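Local coordinates for penicillin-binding protein (Bacillus halodurans, PDB 3TG9) that probably binds beta-lactams, and perhaps cell-wall-type peptides, through an active-site serine, as a penicillin-binding protein of the beta-lactamase family, at residues 256-261 with 273-278; 285-290 with 300-305. All blocks are in the same frame, centred on the assembly; numbering follows the deposited sequence.

How the contacts relate
Both contacts reach the large antiparallel sheet, contact 1 at its approach and contact 2 within it, their centres about 10 Å apart. Contact 1 is partly buried and brings the end of helix 252-258 against the approach to strand 276-279; one backbone bond, Tyr273 and a few aliphatic side chains hold it. Contact 2 is more buried and joins two adjacent strands, 284-293 and 296-303, through four backbone hydrogen bonds, with aromatic and lysine side chains on the two faces. The two meet where strand 276-279 pairs with 284-293: Lys278 O lies 2.8 Å from Ser285 N, and Lys278 N lies 2.9 Å from Lys286 O, both probable hydrogen bonds. Tyr287 of contact 2 also packs on Leu259 and Ile277 of contact 1.

Contact 1. Residues 256-261 with 273-278; sequences QKLLTP and YGVWIK
Tyr273 lays its CB and one side of its ring along the last turn of helix 252-258, with CD2 3.8 Å from Leu258 CA. The backbone does the gripping here: Tyr273 N donates to Leu258 O at 2.9 Å, an almost straight bond (175° at the hydrogen) that takes up a carbonyl at the helix end. Leu258 crosses the tyrosine at a slant, its CG 4.0 Å from Tyr273 CB. With CG anti to the backbone N (chi1 172°), the leucine branches run down past the tyrosine carbonyl to Val275, where Leu258 CD2 meets Val275 CG1 at 4.1 Å and the two side chains cross nearly at right angles.

Farther along, Ile277 reaches across with its terminal methyl. Ile277 CD1 sits 3.3 Å from Leu259 O and 3.8 Å from Pro261 CG, so it touches both the first residue beyond the helix and the proline ring, which it meets roughly crosswise. The turn between them is tied back to the helix by Thr260 OG1, which donates to Gln256 O at 2.8 Å, the hydroxyl tilted 30° out of that carbonyl's plane.

The OH of Tyr273 is hydrogen-bonded to His94, and its ring stacks with that of His262. Leu258 and Val275 press on helix 58-70, which carries the lysine of a probable SxxK motif. The arrangement joins a helix C-terminus to the run into a sheet strand, within the mixed helix-and-sheet fold of serine beta-lactamases and penicillin-binding proteins.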
loop_
_atom_site.group_PDB
_atom_site.type_symbol
_atom_site.label_atom_id
_atom_site.label_comp_id
_atom_site.label_asym_id
_atom_site.label_seq_id
_atom_site.Cartn_x
_atom_site.Cartn_y
_atom_site.Cartn_z
ATOM N N GLN B 256 18.580 -15.454 31.510
ATOM C CA GLN B 256 19.598 -14.616 32.139
ATOM C C GLN B 256 20.751 -14.317 31.189
ATOM O O GLN B 256 21.302 -13.214 31.204
ATOM C CB GLN B 256 20.118 -15.310 33.402
ATOM C CG GLN B 256 20.846 -14.415 34.402
ATOM C CD GLN B 256 20.798 -14.992 35.814
ATOM O OE1 GLN B 256 19.884 -15.750 36.156
ATOM N NE2 GLN B 256 21.783 -14.636 36.642
ATOM N N LYS B 257 21.122 -15.297 30.366
ATOM C CA LYS B 257 22.161 -15.083 29.361
ATOM C C LYS B 257 21.732 -14.018 28.348
ATOM O O LYS B 257 22.550 -13.212 27.899
ATOM C CB LYS B 257 22.509 -16.390 28.635
ATOM C CG LYS B 257 23.062 -17.492 29.540
ATOM C CD LYS B 257 23.926 -18.490 28.769
ATOM C CE LYS B 257 25.141 -17.796 28.144
ATOM N NZ LYS B 257 26.031 -18.731 27.383
ATOM N N LEU B 258 20.449 -14.018 27.996
ATOM C CA LEU B 258 19.914 -13.061 27.030
ATOM C C LEU B 258 19.912 -11.667 27.637
ATOM O O LEU B 258 20.111 -10.681 26.936
ATOM C CB LEU B 258 18.491 -13.469 26.592
ATOM C CG LEU B 258 17.613 -12.546 25.725
ATOM C CD1 LEU B 258 16.546 -13.351 24.926
ATOM C CD2 LEU B 258 16.945 -11.462 26.560
ATOM N N LEU B 259 19.705 -11.597 28.951
ATOM C CA LEU B 259 19.619 -10.318 29.654
ATOM C C LEU B 259 20.966 -9.850 30.206
ATOM O O LEU B 259 21.024 -8.907 30.998
ATOM C CB LEU B 259 18.610 -10.412 30.802
ATOM C CG LEU B 259 17.176 -10.810 30.428
ATOM C CD1 LEU B 259 16.403 -11.274 31.652
ATOM C CD2 LEU B 259 16.459 -9.657 29.734
ATOM N N THR B 260 22.046 -10.510 29.801
ATOM C CA THR B 260 23.374 -10.148 30.291
ATOM C C THR B 260 23.964 -9.003 29.483
ATOM O O THR B 260 23.950 -9.041 28.259
ATOM C CB THR B 260 24.342 -11.337 30.219
ATOM O OG1 THR B 260 23.943 -12.330 31.164
ATOM C CG2 THR B 260 25.762 -10.898 30.540
ATOM N N PRO B 261 24.487 -7.974 30.167
ATOM C CA PRO B 261 25.123 -6.859 29.464
ATOM C C PRO B 261 26.438 -7.312 28.855
ATOM O O PRO B 261 27.496 -7.118 29.465
ATOM C CB PRO B 261 25.382 -5.839 30.578
ATOM C CG PRO B 261 24.554 -6.282 31.734
ATOM C CD PRO B 261 24.458 -7.768 31.621
ATOM N N TYR B 273 21.446 -9.815 24.497
ATOM C CA TYR B 273 21.087 -10.494 23.266
ATOM C C TYR B 273 19.774 -9.920 22.734
ATOM O O TYR B 273 18.695 -10.317 23.170
ATOM C CB TYR B 273 20.939 -11.992 23.506
ATOM C CG TYR B 273 22.239 -12.758 23.618
ATOM C CD1 TYR B 273 23.434 -12.217 23.157
ATOM C CD2 TYR B 273 22.261 -14.041 24.150
ATOM C CE1 TYR B 273 24.620 -12.927 23.243
ATOM C CE2 TYR B 273 23.436 -14.759 24.239
ATOM C CZ TYR B 273 24.613 -14.200 23.784
ATOM O OH TYR B 273 25.781 -14.921 23.877
ATOM N N GLY B 274 19.869 -8.971 21.811
ATOM C CA GLY B 274 18.690 -8.421 21.165
ATOM C C GLY B 274 17.851 -7.533 22.061
ATOM O O GLY B 274 16.667 -7.305 21.789
ATOM N N VAL B 275 18.460 -7.019 23.125
ATOM C CA VAL B 275 17.747 -6.156 24.057
ATOM C C VAL B 275 18.716 -5.076 24.566
ATOM O O VAL B 275 19.923 -5.313 24.625
ATOM C CB VAL B 275 17.152 -6.995 25.218
ATOM C CG1 VAL B 275 18.266 -7.630 26.040
ATOM C CG2 VAL B 275 16.229 -6.155 26.096
ATOM N N TRP B 276 18.197 -3.892 24.894
ATOM C CA TRP B 276 19.004 -2.828 25.504
ATOM C C TRP B 276 18.958 -2.921 27.024
ATOM O O TRP B 276 17.947 -3.328 27.604
ATOM C CB TRP B 276 18.505 -1.445 25.084
ATOM C CG TRP B 276 18.748 -1.101 23.642
ATOM C CD1 TRP B 276 17.853 -1.174 22.616
ATOM C CD2 TRP B 276 19.970 -0.623 23.071
ATOM N NE1 TRP B 276 18.439 -0.765 21.440
ATOM C CE2 TRP B 276 19.741 -0.423 21.696
ATOM C CE3 TRP B 276 21.232 -0.337 23.596
ATOM C CZ2 TRP B 276 20.737 0.044 20.832
ATOM C CZ3 TRP B 276 22.219 0.123 22.742
ATOM C CH2 TRP B 276 21.965 0.312 21.375
ATOM N N ILE B 277 20.054 -2.538 27.671
ATOM C CA ILE B 277 20.128 -2.569 29.131
ATOM C C ILE B 277 20.566 -1.225 29.701
ATOM O O ILE B 277 21.554 -0.637 29.257
ATOM C CB ILE B 277 21.092 -3.656 29.619
ATOM C CG1 ILE B 277 20.648 -5.018 29.095
ATOM C CG2 ILE B 277 21.183 -3.662 31.153
ATOM C CD1 ILE B 277 21.660 -6.109 29.311
ATOM N N LYS B 278 19.815 -0.733 30.678
ATOM C CA LYS B 278 20.175 0.502 31.348
ATOM C C LYS B 278 20.754 0.145 32.700
ATOM O O LYS B 278 20.071 -0.436 33.542
ATOM C CB LYS B 278 18.960 1.408 31.509
ATOM C CG LYS B 278 19.302 2.820 31.951
ATOM C CD LYS B 278 19.883 3.627 30.792
ATOM C CE LYS B 278 18.922 3.618 29.608
ATOM N NZ LYS B 278 19.214 4.727 28.666
#

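Contact 2. Residues 285-290 with 300-305; sequences SKYHVM and SAFYPT
Ser285 O meets Pro304 CD at 3.2 Å where the pairing of the two strands runs out, and a water takes over: it donates to Ser285 O and accepts from Thr305 N, bridging the two segments beyond the last direct bond. Ser285 also belongs to a classic beta bulge, in which it and Lys286 both face Lys278 of the adjoining strand.

Away from this end the antiparallel ladder is regular. Tyr287 and Phe302 form a hydrogen-bonded pair, Phe302 N giving to Tyr287 O at 2.8 Å and Tyr287 N to Phe302 O at 3.0 Å; Val289 and Ser300 repeat the arrangement. Between them His288 and Ala301 are a non-hydrogen-bonded pair, their CB atoms 3.6 Å apart.

On the face bearing Tyr287, its ring crosses Pro304 obliquely, Tyr287 CE2 3.5 Å from Pro304 CG, while Tyr287 CD2 comes to the edge of the Phe302 ring at 4.2 Å from Phe302 CD1. On the other face Lys286 and Tyr303 lie side by side, pointing the same way. Lys286 CG sits between the backbone N and the carbonyl carbon (chi1 72°), and the chain is extended from there, carrying Lys286 CD along the tyrosine ring to 3.7 Å from Tyr303 CE1. Both polar ends finish on Glu328: Lys286 NZ by a salt bridge and Tyr303 OH by a hydrogen bond.

Glu328 belongs to helix 320-330, whose Met324 also covers Lys286, Ala301 and Tyr303. Helix 234-245 lies against the Tyr287 and Phe302 face, and strands 276-279 and 308-314 flank the hairpin.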
loop_
_atom_site.group_PDB
_atom_site.type_symbol
_atom_site.label_atom_id
_atom_site.label_comp_id
_atom_site.label_asym_id
_atom_site.label_seq_id
_atom_site.Cartn_x
_atom_site.Cartn_y
_atom_site.Cartn_z
ATOM N N SER B 285 18.582 -0.705 35.858
ATOM C CA SER B 285 17.306 -0.037 36.072
ATOM C C SER B 285 16.219 -0.498 35.093
ATOM O O SER B 285 15.032 -0.506 35.429
ATOM C CB SER B 285 17.483 1.475 35.992
ATOM O OG SER B 285 18.249 1.828 34.857
ATOM N N LYS B 286 16.615 -0.887 33.885
ATOM C CA LYS B 286 15.627 -1.401 32.937
ATOM C C LYS B 286 16.202 -2.197 31.783
ATOM O O LYS B 286 17.349 -2.006 31.375
ATOM C CB LYS B 286 14.721 -0.290 32.398
ATOM C CG LYS B 286 15.371 0.669 31.425
ATOM C CD LYS B 286 14.309 1.475 30.683
ATOM C CE LYS B 286 14.889 2.756 30.122
ATOM N NZ LYS B 286 13.875 3.591 29.419
ATOM N N TYR B 287 15.393 -3.128 31.300
ATOM C CA TYR B 287 15.638 -3.766 30.027
ATOM C C TYR B 287 14.639 -3.134 29.071
ATOM O O TYR B 287 13.469 -2.969 29.415
ATOM C CB TYR B 287 15.398 -5.264 30.135
ATOM C CG TYR B 287 16.207 -5.920 31.224
ATOM C CD1 TYR B 287 17.539 -6.252 31.019
ATOM C CD2 TYR B 287 15.638 -6.211 32.459
ATOM C CE1 TYR B 287 18.279 -6.868 32.007
ATOM C CE2 TYR B 287 16.374 -6.815 33.459
ATOM C CZ TYR B 287 17.696 -7.140 33.228
ATOM O OH TYR B 287 18.437 -7.744 34.221
ATOM N N HIS B 288 15.084 -2.742 27.890
ATOM C CA HIS B 288 14.157 -2.074 26.990
ATOM C C HIS B 288 14.442 -2.299 25.521
ATOM O O HIS B 288 15.570 -2.586 25.118
ATOM C CB HIS B 288 14.069 -0.574 27.317
ATOM C CG HIS B 288 15.309 0.201 27.005
ATOM N ND1 HIS B 288 16.480 0.060 27.727
ATOM C CD2 HIS B 288 15.556 1.150 26.074
ATOM C CE1 HIS B 288 17.396 0.881 27.239
ATOM N NE2 HIS B 288 16.862 1.546 26.233
ATOM N N VAL B 289 13.392 -2.186 24.721
ATOM C CA VAL B 289 13.534 -2.192 23.273
ATOM C C VAL B 289 12.856 -0.960 22.720
ATOM O O VAL B 289 12.051 -0.324 23.394
ATOM C CB VAL B 289 12.929 -3.448 22.622
ATOM C CG1 VAL B 289 13.732 -4.680 22.986
ATOM C CG2 VAL B 289 11.461 -3.605 23.013
ATOM N N MET B 290 13.190 -0.627 21.481
ATOM C CA MET B 290 12.584 0.501 20.811
ATOM C C MET B 290 12.647 0.237 19.325
ATOM O O MET B 290 13.337 -0.676 18.880
ATOM C CB MET B 290 13.364 1.761 21.110
ATOM C CG MET B 290 14.700 1.738 20.421
ATOM S SD MET B 290 15.997 2.429 21.401
ATOM C CE MET B 290 15.885 1.418 22.867
ATOM N N SER B 300 9.447 0.151 24.780
ATOM C CA SER B 300 8.907 -0.744 25.789
ATOM C C SER B 300 10.016 -1.195 26.731
ATOM O O SER B 300 11.167 -1.339 26.317
ATOM C CB SER B 300 8.233 -1.941 25.128
ATOM O OG SER B 300 7.350 -2.579 26.025
ATOM N N ALA B 301 9.662 -1.423 27.995
ATOM C CA ALA B 301 10.661 -1.700 29.011
ATOM C C ALA B 301 10.122 -2.512 30.174
ATOM O O ALA B 301 8.930 -2.477 30.479
ATOM C CB ALA B 301 11.258 -0.398 29.520
ATOM N N PHE B 302 11.021 -3.250 30.813
ATOM C CA PHE B 302 10.724 -3.948 32.052
ATOM C C PHE B 302 11.657 -3.406 33.133
ATOM O O PHE B 302 12.878 -3.419 32.980
ATOM C CB PHE B 302 10.934 -5.447 31.881
ATOM C CG PHE B 302 10.673 -6.240 33.130
ATOM C CD1 PHE B 302 11.705 -6.547 33.998
ATOM C CD2 PHE B 302 9.395 -6.683 33.433
ATOM C CE1 PHE B 302 11.465 -7.280 35.154
ATOM C CE2 PHE B 302 9.148 -7.418 34.588
ATOM C CZ PHE B 302 10.181 -7.714 35.448
ATOM N N TYR B 303 11.074 -2.918 34.220
ATOM C CA TYR B 303 11.842 -2.332 35.301
ATOM C C TYR B 303 11.956 -3.318 36.461
ATOM O O TYR B 303 11.019 -3.471 37.233
ATOM C CB TYR B 303 11.184 -1.028 35.750
ATOM C CG TYR B 303 10.950 -0.061 34.610
ATOM C CD1 TYR B 303 11.865 0.935 34.315
ATOM C CD2 TYR B 303 9.815 -0.151 33.821
ATOM C CE1 TYR B 303 11.651 1.823 33.272
ATOM C CE2 TYR B 303 9.598 0.730 32.770
ATOM C CZ TYR B 303 10.517 1.714 32.504
ATOM O OH TYR B 303 10.300 2.586 31.455
ATOM N N PRO B 304 13.114 -3.992 36.572
ATOM C CA PRO B 304 13.385 -5.060 37.549
ATOM C C PRO B 304 13.100 -4.641 38.994
ATOM O O PRO B 304 12.701 -5.465 39.819
ATOM C CB PRO B 304 14.890 -5.321 37.383
ATOM C CG PRO B 304 15.236 -4.805 36.026
ATOM C CD PRO B 304 14.307 -3.649 35.775
ATOM N N THR B 305 13.302 -3.365 39.291
ATOM C CA THR B 305 13.113 -2.863 40.648
ATOM C C THR B 305 11.661 -2.983 41.093
ATOM O O THR B 305 11.359 -3.578 42.131
ATOM C CB THR B 305 13.545 -1.391 40.756
ATOM O OG1 THR B 305 14.973 -1.321 40.878
ATOM C CG2 THR B 305 12.886 -0.722 41.955
HETATM O O HOH W 1 13.845 -0.701 37.830
#